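PDB 3T6C: D-galactonate dehydratase family member RspA from Pantoea ananatis, which dehydrates D-gluconate to 2-dehydro-3-deoxy-D-gluconate at a low rate in vitro, using one magnesium ion per subunit, with no significant role in gluconate degradation suggested in vivo. Local coordinates for residues A[145-150]-A[169-174]; A[203-208]-A[218-223]; A[36-41]-A[418-423]. One frame throughout, in Å; residues are numbered along the deposited sequence. Where two conformers were deposited one is given.

Interaction 1 (A[145-150]-A[169-174]); sequences IALYVH and EGYQYI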
loop_
_atom_site.group_PDB
_atom_site.type_symbol
_atom_site.label_atom_id
_atom_site.label_comp_id
_atom_site.label_asym_id
_atom_site.label_seq_id
_atom_site.Cartn_x
_atom_site.Cartn_y
_atom_site.Cartn_z
ATOM N N ILE A 145 -2.350 33.878 -24.426
ATOM C CA ILE A 145 -2.956 32.927 -23.486
ATOM C C ILE A 145 -4.182 32.283 -24.132
ATOM O O ILE A 145 -5.179 32.956 -24.449
ATOM C CB ILE A 145 -3.396 33.672 -22.198
ATOM C CG1 ILE A 145 -2.160 34.167 -21.427
ATOM C CG2 ILE A 145 -4.346 32.801 -21.320
ATOM C CD1 ILE A 145 -1.073 33.129 -21.162
ATOM N N ALA A 146 -4.114 30.983 -24.347
ATOM C CA ALA A 146 -5.245 30.271 -24.975
ATOM C C ALA A 146 -6.475 30.234 -24.082
ATOM O O ALA A 146 -6.391 29.971 -22.854
ATOM C CB ALA A 146 -4.823 28.863 -25.387
ATOM N N LEU A 147 -7.621 30.527 -24.696
ATOM C CA LEU A 147 -8.889 30.684 -23.971
ATOM C C LEU A 147 -9.858 29.547 -24.265
ATOM O O LEU A 147 -9.928 29.061 -25.398
ATOM C CB LEU A 147 -9.543 32.030 -24.351
ATOM C CG LEU A 147 -8.633 33.252 -24.195
ATOM C CD1 LEU A 147 -9.439 34.477 -24.705
ATOM C CD2 LEU A 147 -8.260 33.437 -22.740
ATOM N N TYR A 148 -10.665 29.133 -23.269
ATOM C CA TYR A 148 -11.896 28.444 -23.613
ATOM C C TYR A 148 -13.108 29.254 -23.200
ATOM O O TYR A 148 -13.029 30.055 -22.259
ATOM C CB TYR A 148 -11.985 27.038 -23.002
ATOM C CG TYR A 148 -12.343 26.918 -21.496
ATOM C CD1 TYR A 148 -13.696 26.883 -21.077
ATOM C CD2 TYR A 148 -11.356 26.767 -20.541
ATOM C CE1 TYR A 148 -14.023 26.736 -19.719
ATOM C CE2 TYR A 148 -11.665 26.553 -19.179
ATOM C CZ TYR A 148 -12.981 26.576 -18.778
ATOM O OH TYR A 148 -13.233 26.396 -17.437
ATOM N N VAL A 149 -14.199 29.058 -23.928
ATOM C CA VAL A 149 -15.379 29.845 -23.730
ATOM C C VAL A 149 -16.563 28.911 -23.510
ATOM O O VAL A 149 -16.489 27.710 -23.771
ATOM C CB VAL A 149 -15.658 30.760 -24.929
ATOM C CG1 VAL A 149 -14.654 31.934 -24.943
ATOM C CG2 VAL A 149 -15.677 29.969 -26.252
ATOM N N HIS A 150 -17.647 29.478 -23.008
ATOM C CA HIS A 150 -18.876 28.711 -22.699
ATOM C C HIS A 150 -19.884 28.741 -23.834
ATOM O O HIS A 150 -20.252 29.828 -24.321
ATOM C CB HIS A 150 -19.571 29.348 -21.489
ATOM C CG HIS A 150 -18.785 29.287 -20.205
ATOM N ND1 HIS A 150 -19.302 29.770 -19.014
ATOM C CD2 HIS A 150 -17.544 28.823 -19.915
ATOM C CE1 HIS A 150 -18.425 29.572 -18.045
ATOM N NE2 HIS A 150 -17.341 29.025 -18.567
ATOM N N GLU A 169 -15.488 32.488 -34.601
ATOM C CA GLU A 169 -14.849 33.639 -33.935
ATOM C C GLU A 169 -13.393 33.387 -33.583
ATOM O O GLU A 169 -12.727 34.300 -33.076
ATOM C CB GLU A 169 -15.563 33.964 -32.609
ATOM C CG GLU A 169 -17.060 34.378 -32.827
ATOM C CD GLU A 169 -18.021 34.221 -31.622
ATOM O OE1 GLU A 169 -17.573 34.209 -30.446
ATOM O OE2 GLU A 169 -19.261 34.058 -31.891
ATOM N N GLY A 170 -12.922 32.160 -33.786
ATOM C CA GLY A 170 -11.516 31.890 -33.531
ATOM C C GLY A 170 -11.179 31.113 -32.255
ATOM O O GLY A 170 -10.003 30.841 -32.002
ATOM N N TYR A 171 -12.176 30.727 -31.463
ATOM C CA TYR A 171 -11.910 29.921 -30.246
ATOM C C TYR A 171 -11.666 28.490 -30.624
ATOM O O TYR A 171 -12.342 27.937 -31.505
ATOM C CB TYR A 171 -13.073 30.010 -29.258
ATOM C CG TYR A 171 -13.191 31.400 -28.695
ATOM C CD1 TYR A 171 -12.306 31.814 -27.699
ATOM C CD2 TYR A 171 -14.158 32.291 -29.168
ATOM C CE1 TYR A 171 -12.389 33.069 -27.153
ATOM C CE2 TYR A 171 -14.198 33.602 -28.660
ATOM C CZ TYR A 171 -13.331 33.960 -27.656
ATOM O OH TYR A 171 -13.411 35.229 -27.119
ATOM N N GLN A 172 -10.595 27.956 -30.044
ATOM C CA GLN A 172 -10.172 26.573 -30.301
ATOM C C GLN A 172 -10.510 25.567 -29.185
ATOM O O GLN A 172 -10.239 24.352 -29.327
ATOM C CB GLN A 172 -8.683 26.586 -30.619
ATOM C CG GLN A 172 -8.404 27.521 -31.796
ATOM C CD GLN A 172 -6.928 27.536 -32.202
ATOM O OE1 GLN A 172 -6.051 28.130 -31.500
ATOM N NE2 GLN A 172 -6.661 26.956 -33.326
ATOM N N TYR A 173 -11.064 26.079 -28.086
ATOM C CA TYR A 173 -11.396 25.301 -26.901
ATOM C C TYR A 173 -12.745 25.784 -26.441
ATOM O O TYR A 173 -12.910 27.000 -26.204
ATOM C CB TYR A 173 -10.371 25.562 -25.795
ATOM C CG TYR A 173 -8.937 25.212 -26.168
ATOM C CD1 TYR A 173 -8.173 26.088 -26.936
ATOM C CD2 TYR A 173 -8.346 24.032 -25.693
ATOM C CE1 TYR A 173 -6.886 25.786 -27.237
ATOM C CE2 TYR A 173 -7.017 23.742 -26.004
ATOM C CZ TYR A 173 -6.326 24.617 -26.778
ATOM O OH TYR A 173 -5.008 24.342 -27.096
ATOM N N ILE A 174 -13.706 24.867 -26.366
ATOM C CA ILE A 174 -15.102 25.245 -26.116
ATOM C C ILE A 174 -15.733 24.326 -25.086
ATOM O O ILE A 174 -15.725 23.082 -25.278
ATOM C CB ILE A 174 -15.892 25.187 -27.429
ATOM C CG1 ILE A 174 -15.255 26.192 -28.419
ATOM C CG2 ILE A 174 -17.353 25.609 -27.169
ATOM C CD1 ILE A 174 -15.729 25.986 -29.814
HETATM O O HOH W 1 -9.259 29.423 -28.000
#

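Interaction 2 (A[203-208]-A[218-223]); sequences QPKRSP and DPEAYA. With EDO (1,2-ethanediol), chain G.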
loop_
_atom_site.group_PDB
_atom_site.type_symbol
_atom_site.label_atom_id
_atom_site.label_comp_id
_atom_site.label_asym_id
_atom_site.label_seq_id
_atom_site.Cartn_x
_atom_site.Cartn_y
_atom_site.Cartn_z
ATOM N N GLN A 203 -35.975 14.637 -19.469
ATOM C CA GLN A 203 -37.266 14.059 -19.050
ATOM C C GLN A 203 -37.085 13.492 -17.643
ATOM O O GLN A 203 -36.816 12.292 -17.447
ATOM C CB GLN A 203 -37.740 12.953 -20.032
ATOM C CG GLN A 203 -36.856 11.672 -20.149
ATOM C CD GLN A 203 -35.483 11.915 -20.807
ATOM O OE1 GLN A 203 -34.640 12.631 -20.262
ATOM N NE2 GLN A 203 -35.255 11.300 -21.978
ATOM N N PRO A 204 -37.188 14.393 -16.663
ATOM C CA PRO A 204 -36.836 14.079 -15.290
ATOM C C PRO A 204 -37.906 13.202 -14.653
ATOM O O PRO A 204 -39.073 13.164 -15.066
ATOM C CB PRO A 204 -36.803 15.447 -14.618
ATOM C CG PRO A 204 -37.800 16.250 -15.386
ATOM C CD PRO A 204 -37.781 15.731 -16.791
ATOM N N LYS A 205 -37.482 12.492 -13.625
ATOM C CA LYS A 205 -38.402 11.726 -12.836
ATOM C C LYS A 205 -39.404 12.658 -12.184
ATOM O O LYS A 205 -39.120 13.866 -11.939
ATOM C CB LYS A 205 -37.580 11.005 -11.767
ATOM C CG LYS A 205 -36.813 9.767 -12.316
ATOM C CD LYS A 205 -36.092 9.013 -11.207
ATOM C CE LYS A 205 -34.919 9.803 -10.661
ATOM N NZ LYS A 205 -33.933 10.019 -11.763
ATOM N N ARG A 206 -40.561 12.085 -11.867
ATOM C CA ARG A 206 -41.638 12.782 -11.187
ATOM C C ARG A 206 -41.299 12.963 -9.696
ATOM O O ARG A 206 -40.711 12.073 -9.079
ATOM C CB ARG A 206 -42.921 11.961 -11.338
ATOM C CG ARG A 206 -44.141 12.590 -10.752
ATOM C CD ARG A 206 -45.381 11.745 -11.074
ATOM N NE ARG A 206 -45.018 10.344 -11.353
ATOM C CZ ARG A 206 -44.683 9.457 -10.416
ATOM N NH1 ARG A 206 -44.365 8.215 -10.763
ATOM N NH2 ARG A 206 -44.645 9.821 -9.134
ATOM N N SER A 207 -41.652 14.120 -9.139
ATOM C CA SER A 207 -41.455 14.419 -7.709
ATOM C C SER A 207 -42.604 13.870 -6.860
ATOM O O SER A 207 -43.624 13.499 -7.404
ATOM C CB SER A 207 -41.379 15.928 -7.516
ATOM O OG SER A 207 -40.168 16.422 -8.089
ATOM N N PRO A 208 -42.445 13.847 -5.519
ATOM C CA PRO A 208 -43.565 13.478 -4.646
ATOM C C PRO A 208 -44.703 14.496 -4.766
ATOM O O PRO A 208 -44.515 15.529 -5.421
ATOM C CB PRO A 208 -42.978 13.580 -3.229
ATOM C CG PRO A 208 -41.482 13.534 -3.408
ATOM C CD PRO A 208 -41.195 14.098 -4.775
ATOM N N ASP A 218 -32.494 16.649 -12.483
ATOM C CA ASP A 218 -32.521 15.202 -12.411
ATOM C C ASP A 218 -31.111 14.725 -12.754
ATOM O O ASP A 218 -30.740 14.707 -13.944
ATOM C CB ASP A 218 -33.576 14.640 -13.368
ATOM C CG ASP A 218 -33.718 13.118 -13.247
ATOM O OD1 ASP A 218 -32.723 12.420 -13.060
ATOM O OD2 ASP A 218 -34.828 12.598 -13.217
ATOM N N PRO A 219 -30.367 14.263 -11.744
ATOM C CA PRO A 219 -29.000 13.807 -12.013
ATOM C C PRO A 219 -28.921 12.646 -12.993
ATOM O O PRO A 219 -27.919 12.602 -13.699
ATOM C CB PRO A 219 -28.468 13.348 -10.651
ATOM C CG PRO A 219 -29.539 13.565 -9.643
ATOM C CD PRO A 219 -30.766 14.141 -10.319
ATOM N N GLU A 220 -29.871 11.721 -12.973
ATOM C CA GLU A 220 -29.824 10.547 -13.833
ATOM C C GLU A 220 -30.080 10.978 -15.270
ATOM O O GLU A 220 -29.358 10.560 -16.192
ATOM C CB GLU A 220 -30.852 9.509 -13.388
ATOM C CG GLU A 220 -30.303 8.644 -12.207
ATOM C CD GLU A 220 -30.602 9.216 -10.871
ATOM O OE1 GLU A 220 -31.497 10.127 -10.822
ATOM O OE2 GLU A 220 -29.981 8.719 -9.848
ATOM N N ALA A 221 -31.099 11.821 -15.471
ATOM C CA ALA A 221 -31.406 12.267 -16.829
ATOM C C ALA A 221 -30.284 13.125 -17.375
ATOM O O ALA A 221 -29.944 13.043 -18.560
ATOM C CB ALA A 221 -32.758 13.026 -16.822
ATOM N N TYR A 222 -29.718 13.957 -16.526
ATOM C CA TYR A 222 -28.533 14.756 -16.906
ATOM C C TYR A 222 -27.385 13.822 -17.367
ATOM O O TYR A 222 -26.859 13.976 -18.486
ATOM C CB TYR A 222 -28.124 15.663 -15.739
ATOM C CG TYR A 222 -26.680 16.086 -15.879
ATOM C CD1 TYR A 222 -26.277 16.994 -16.869
ATOM C CD2 TYR A 222 -25.746 15.562 -15.050
ATOM C CE1 TYR A 222 -24.888 17.313 -17.012
ATOM C CE2 TYR A 222 -24.397 15.874 -15.166
ATOM C CZ TYR A 222 -23.971 16.744 -16.136
ATOM O OH TYR A 222 -22.609 16.998 -16.215
ATOM N N ALA A 223 -26.993 12.845 -16.537
ATOM C CA ALA A 223 -25.787 12.030 -16.835
ATOM C C ALA A 223 -25.975 11.317 -18.156
ATOM O O ALA A 223 -25.076 11.291 -18.979
ATOM C CB ALA A 223 -25.547 11.017 -15.745
HETATM C C1 EDO G . -33.731 19.929 -15.492
HETATM O O1 EDO G . -34.650 20.379 -16.493
HETATM C C2 EDO G . -33.494 18.427 -15.690
HETATM O O2 EDO G . -32.233 18.045 -15.091
HETATM O O HOH W 2 -31.625 11.857 -20.427
#

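Interaction 3 (A[36-41]-A[418-423]); sequences LTAPGG and FPCEGG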
loop_
_atom_site.group_PDB
_atom_site.type_symbol
_atom_site.label_atom_id
_atom_site.label_comp_id
_atom_site.label_asym_id
_atom_site.label_seq_id
_atom_site.Cartn_x
_atom_site.Cartn_y
_atom_site.Cartn_z
ATOM N N LEU A 36 -16.589 47.639 -3.250
ATOM C CA LEU A 36 -17.600 46.680 -3.697
ATOM C C LEU A 36 -18.265 47.303 -4.921
ATOM O O LEU A 36 -18.874 48.390 -4.854
ATOM C CB LEU A 36 -18.639 46.410 -2.619
ATOM C CG LEU A 36 -18.195 45.791 -1.291
ATOM C CD1 LEU A 36 -19.385 45.471 -0.377
ATOM C CD2 LEU A 36 -17.366 44.613 -1.522
ATOM N N THR A 37 -18.157 46.611 -6.056
ATOM C CA THR A 37 -18.694 47.158 -7.315
ATOM C C THR A 37 -19.187 46.047 -8.250
ATOM O O THR A 37 -18.699 44.938 -8.169
ATOM C CB THR A 37 -17.616 48.071 -8.029
ATOM O OG1 THR A 37 -18.187 48.705 -9.172
ATOM C CG2 THR A 37 -16.374 47.293 -8.498
ATOM N N ALA A 38 -20.151 46.355 -9.124
ATOM C CA ALA A 38 -20.719 45.328 -9.984
ATOM C C ALA A 38 -20.919 45.757 -11.453
ATOM O O ALA A 38 -22.026 45.663 -11.949
ATOM C CB ALA A 38 -22.070 44.853 -9.383
ATOM N N PRO A 39 -19.848 46.167 -12.144
ATOM C CA PRO A 39 -20.053 46.780 -13.480
ATOM C C PRO A 39 -20.490 45.768 -14.519
ATOM O O PRO A 39 -21.112 46.151 -15.511
ATOM C CB PRO A 39 -18.670 47.378 -13.829
ATOM C CG PRO A 39 -17.921 47.491 -12.435
ATOM C CD PRO A 39 -18.449 46.266 -11.668
ATOM N N GLY A 40 -20.141 44.503 -14.311
ATOM C CA GLY A 40 -20.563 43.426 -15.202
ATOM C C GLY A 40 -21.848 42.710 -14.788
ATOM O O GLY A 40 -22.239 41.719 -15.402
ATOM N N GLY A 41 -22.545 43.239 -13.796
ATOM C CA GLY A 41 -23.791 42.665 -13.322
ATOM C C GLY A 41 -23.573 41.581 -12.277
ATOM O O GLY A 41 -24.528 40.877 -11.912
ATOM N N PHE A 418 -21.820 51.602 -9.845
ATOM C CA PHE A 418 -22.332 50.218 -9.959
ATOM C C PHE A 418 -22.357 49.548 -8.607
ATOM O O PHE A 418 -21.547 48.630 -8.331
ATOM C CB PHE A 418 -21.485 49.398 -10.912
ATOM C CG PHE A 418 -21.468 49.948 -12.320
ATOM C CD1 PHE A 418 -22.451 49.555 -13.226
ATOM C CD2 PHE A 418 -20.475 50.830 -12.744
ATOM C CE1 PHE A 418 -22.465 50.077 -14.546
ATOM C CE2 PHE A 418 -20.475 51.334 -14.053
ATOM C CZ PHE A 418 -21.484 50.960 -14.931
ATOM N N PRO A 419 -23.283 49.981 -7.745
ATOM C CA PRO A 419 -23.347 49.375 -6.423
ATOM C C PRO A 419 -23.781 47.912 -6.514
ATOM O O PRO A 419 -24.477 47.475 -7.444
ATOM C CB PRO A 419 -24.401 50.212 -5.689
ATOM C CG PRO A 419 -25.200 50.853 -6.762
ATOM C CD PRO A 419 -24.328 51.011 -7.960
ATOM N N CYS A 420 -23.330 47.145 -5.546
ATOM C CA CYS A 420 -23.617 45.707 -5.541
ATOM C C CYS A 420 -25.051 45.367 -5.200
ATOM O O CYS A 420 -25.699 46.088 -4.423
ATOM C CB CYS A 420 -22.688 45.000 -4.553
ATOM S SG CYS A 420 -21.003 44.932 -5.194
ATOM N N GLU A 421 -25.525 44.237 -5.745
ATOM C CA GLU A 421 -26.875 43.741 -5.474
ATOM C C GLU A 421 -26.958 43.073 -4.078
ATOM O O GLU A 421 -27.925 43.289 -3.328
ATOM C CB GLU A 421 -27.307 42.795 -6.610
ATOM C CG GLU A 421 -28.553 41.933 -6.378
ATOM C CD GLU A 421 -29.836 42.748 -6.187
ATOM O OE1 GLU A 421 -29.858 43.959 -6.539
ATOM O OE2 GLU A 421 -30.826 42.163 -5.670
ATOM N N GLY A 422 -25.935 42.314 -3.701
ATOM C CA GLY A 422 -25.963 41.550 -2.470
ATOM C C GLY A 422 -27.005 40.431 -2.506
ATOM O O GLY A 422 -27.475 40.025 -3.568
ATOM N N GLY A 423 -27.357 39.900 -1.339
ATOM C CA GLY A 423 -28.439 38.919 -1.277
ATOM C C GLY A 423 -28.006 37.461 -1.321
ATOM O O GLY A 423 -26.839 37.149 -1.526
HETATM O O HOH W 3 -21.661 48.299 -3.556
#

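Interaction 1 (A[145-150]-A[169-174])
Strands 145-151 and 173-176 are the parallel pair of a beta-alpha-beta unit whose crossover is helix 156-168; Val149 on the first strand meets the ring of Tyr171, in the loop that leads into the second. CG1 of Val149 sits over one ring face, 3.6 Å from the centroid of the Tyr171 ring and 20° off its normal, a CH-pi contact displaced toward CE1. With chi1 -74°, Val149 has CG1 anti to its carbonyl carbon, which leaves CG2 to lie near CG and CB of the same tyrosine. Leu147 CD1 comes to the ring edge instead, 4.1 Å from Tyr171 CE1. The unit belongs to the barrel domain of the enolase superfamily, and its parallel pairing is sparse here: Val149 N gives Tyr173 O a weak bond of 3.3 Å. The same carbonyl is approached by a CA-H...O contact, Tyr148 CA to Tyr173 O at 3.1 Å. On the sheet face that carries Tyr148 and Tyr173, their CB atoms pack at 3.5 Å, while the Tyr148 ring leads away to Arg319 and Glu375 near the bound gluconate. Water 1 links mid-strand Leu147 O, 2.7 Å away, to Gln172 N, from which it accepts at 2.8 Å.

Interaction 2 (A[203-208]-A[218-223])
Charge pairing dominates where Lys205 meets the first turn of helix 219-237. Its NZ makes salt bridges to two carboxylates, reaching Asp218 OD1 at 3.0 Å and Glu220 OE1 at 2.6 Å. Both oxygens of Asp218 are met by this ammonium on their syn sides, within 18° of the carboxylate plane, so that NZ sits in the fork of the group; Glu220 OE1 is instead approached from above its plane, 41° out. The lysine chain runs extended through chi2 and then folds at its last two torsions, which curls NZ back over the aspartate.

Hydrogen bonding from the backbone fixes the same carboxylate. Lys205 N points at Asp218 OD2, 2.7 Å away and nearly straight at 172°, so OD2 accepts from both the main chain and the side chain of one residue. Asp218 is the N-cap of the helix: its OD1 accepts from Ala221 N at 3.0 Å and, weakly, from Glu220 N. Ala221 N and Lys205 NZ approach OD1 from opposite faces of the carboxylate plane. The concentration of N-H donors and positive charge would be expected to favour the ionised form of Asp218. Its own N-H is turned to an ethanediol molecule, probably from the crystallisation liquor, which is also bonded to Gly182 O.

Apolar contact is slight, with Pro204 CB 3.6 Å from Asp218 CB. Gln203 OE1, lying near the Ala221 methyl, is bridged by water 2 to Ala221 O; the water donates to both, at 2.8 Å to Ala221 O. Tyr173 of a neighbouring subunit packs on Lys205, and Tyr397 OH and Gln395 O of that subunit are hydrogen-bonded to Arg206.

Interaction 3 (A[36-41]-A[418-423])
Phe418 packs against Pro39, second residue of the type I beta turn Ala38 to Gly41 that follows strand 29-37 of the N-terminal domain's antiparallel sheet. On this tight side Pro39 CA stands over one face of the Phe418 ring, 3.9 Å from the centroid and 25° off the normal, a CH-pi contact offset toward the rim. Pro39 CB adds to it at 4.0 Å from Phe418 CD2. Phe418 CG lies anti to its carbonyl carbon (chi1 -61°), and this torsion brings the ring against the proline; Ala382 and Val386 of helix 381-386 also touch the Phe418 side chain. Ala38 N donates to Phe418 O at 2.8 Å, bent to 144° at the hydrogen and slightly tilted from the carbonyl plane. Thr37 CA brings a CA-H...O contact to the same oxygen, whereas its OG1 is hydrogen-bonded to Ala415 O. Equally close is the Cys420 sulfur against the strand, with SG 3.8 Å from Leu36 CB and 3.4 Å from Thr37 N.

The other side is looser. Pro419 is exposed and directs its CB away from the turn, and the backbones there are joined through water 3, which accepts from Cys420 N and donates to Leu36 O at 3.1 Å.

The three contacts do not touch one another. Interactions 1 and 2 follow in series along the chain, with centres about 31 Å apart, and both lie inside the long loop that interaction 3 closes between the N-terminal domain and residues 418-423. Interaction 1 is nearest the active site: the Tyr148 side chain is about 5 Å from the bound gluconate and about 6 Å from the magnesium ion, and His150 touches the ligand. In interaction 3 the Ala38 side chain stays about 14 Å from the bound D-gluconic acid. Interaction 2 lies away from the annotated sites. Between subunits, however, 1 and 2 meet, since Lys205 of one copy packs on Tyr173 of another.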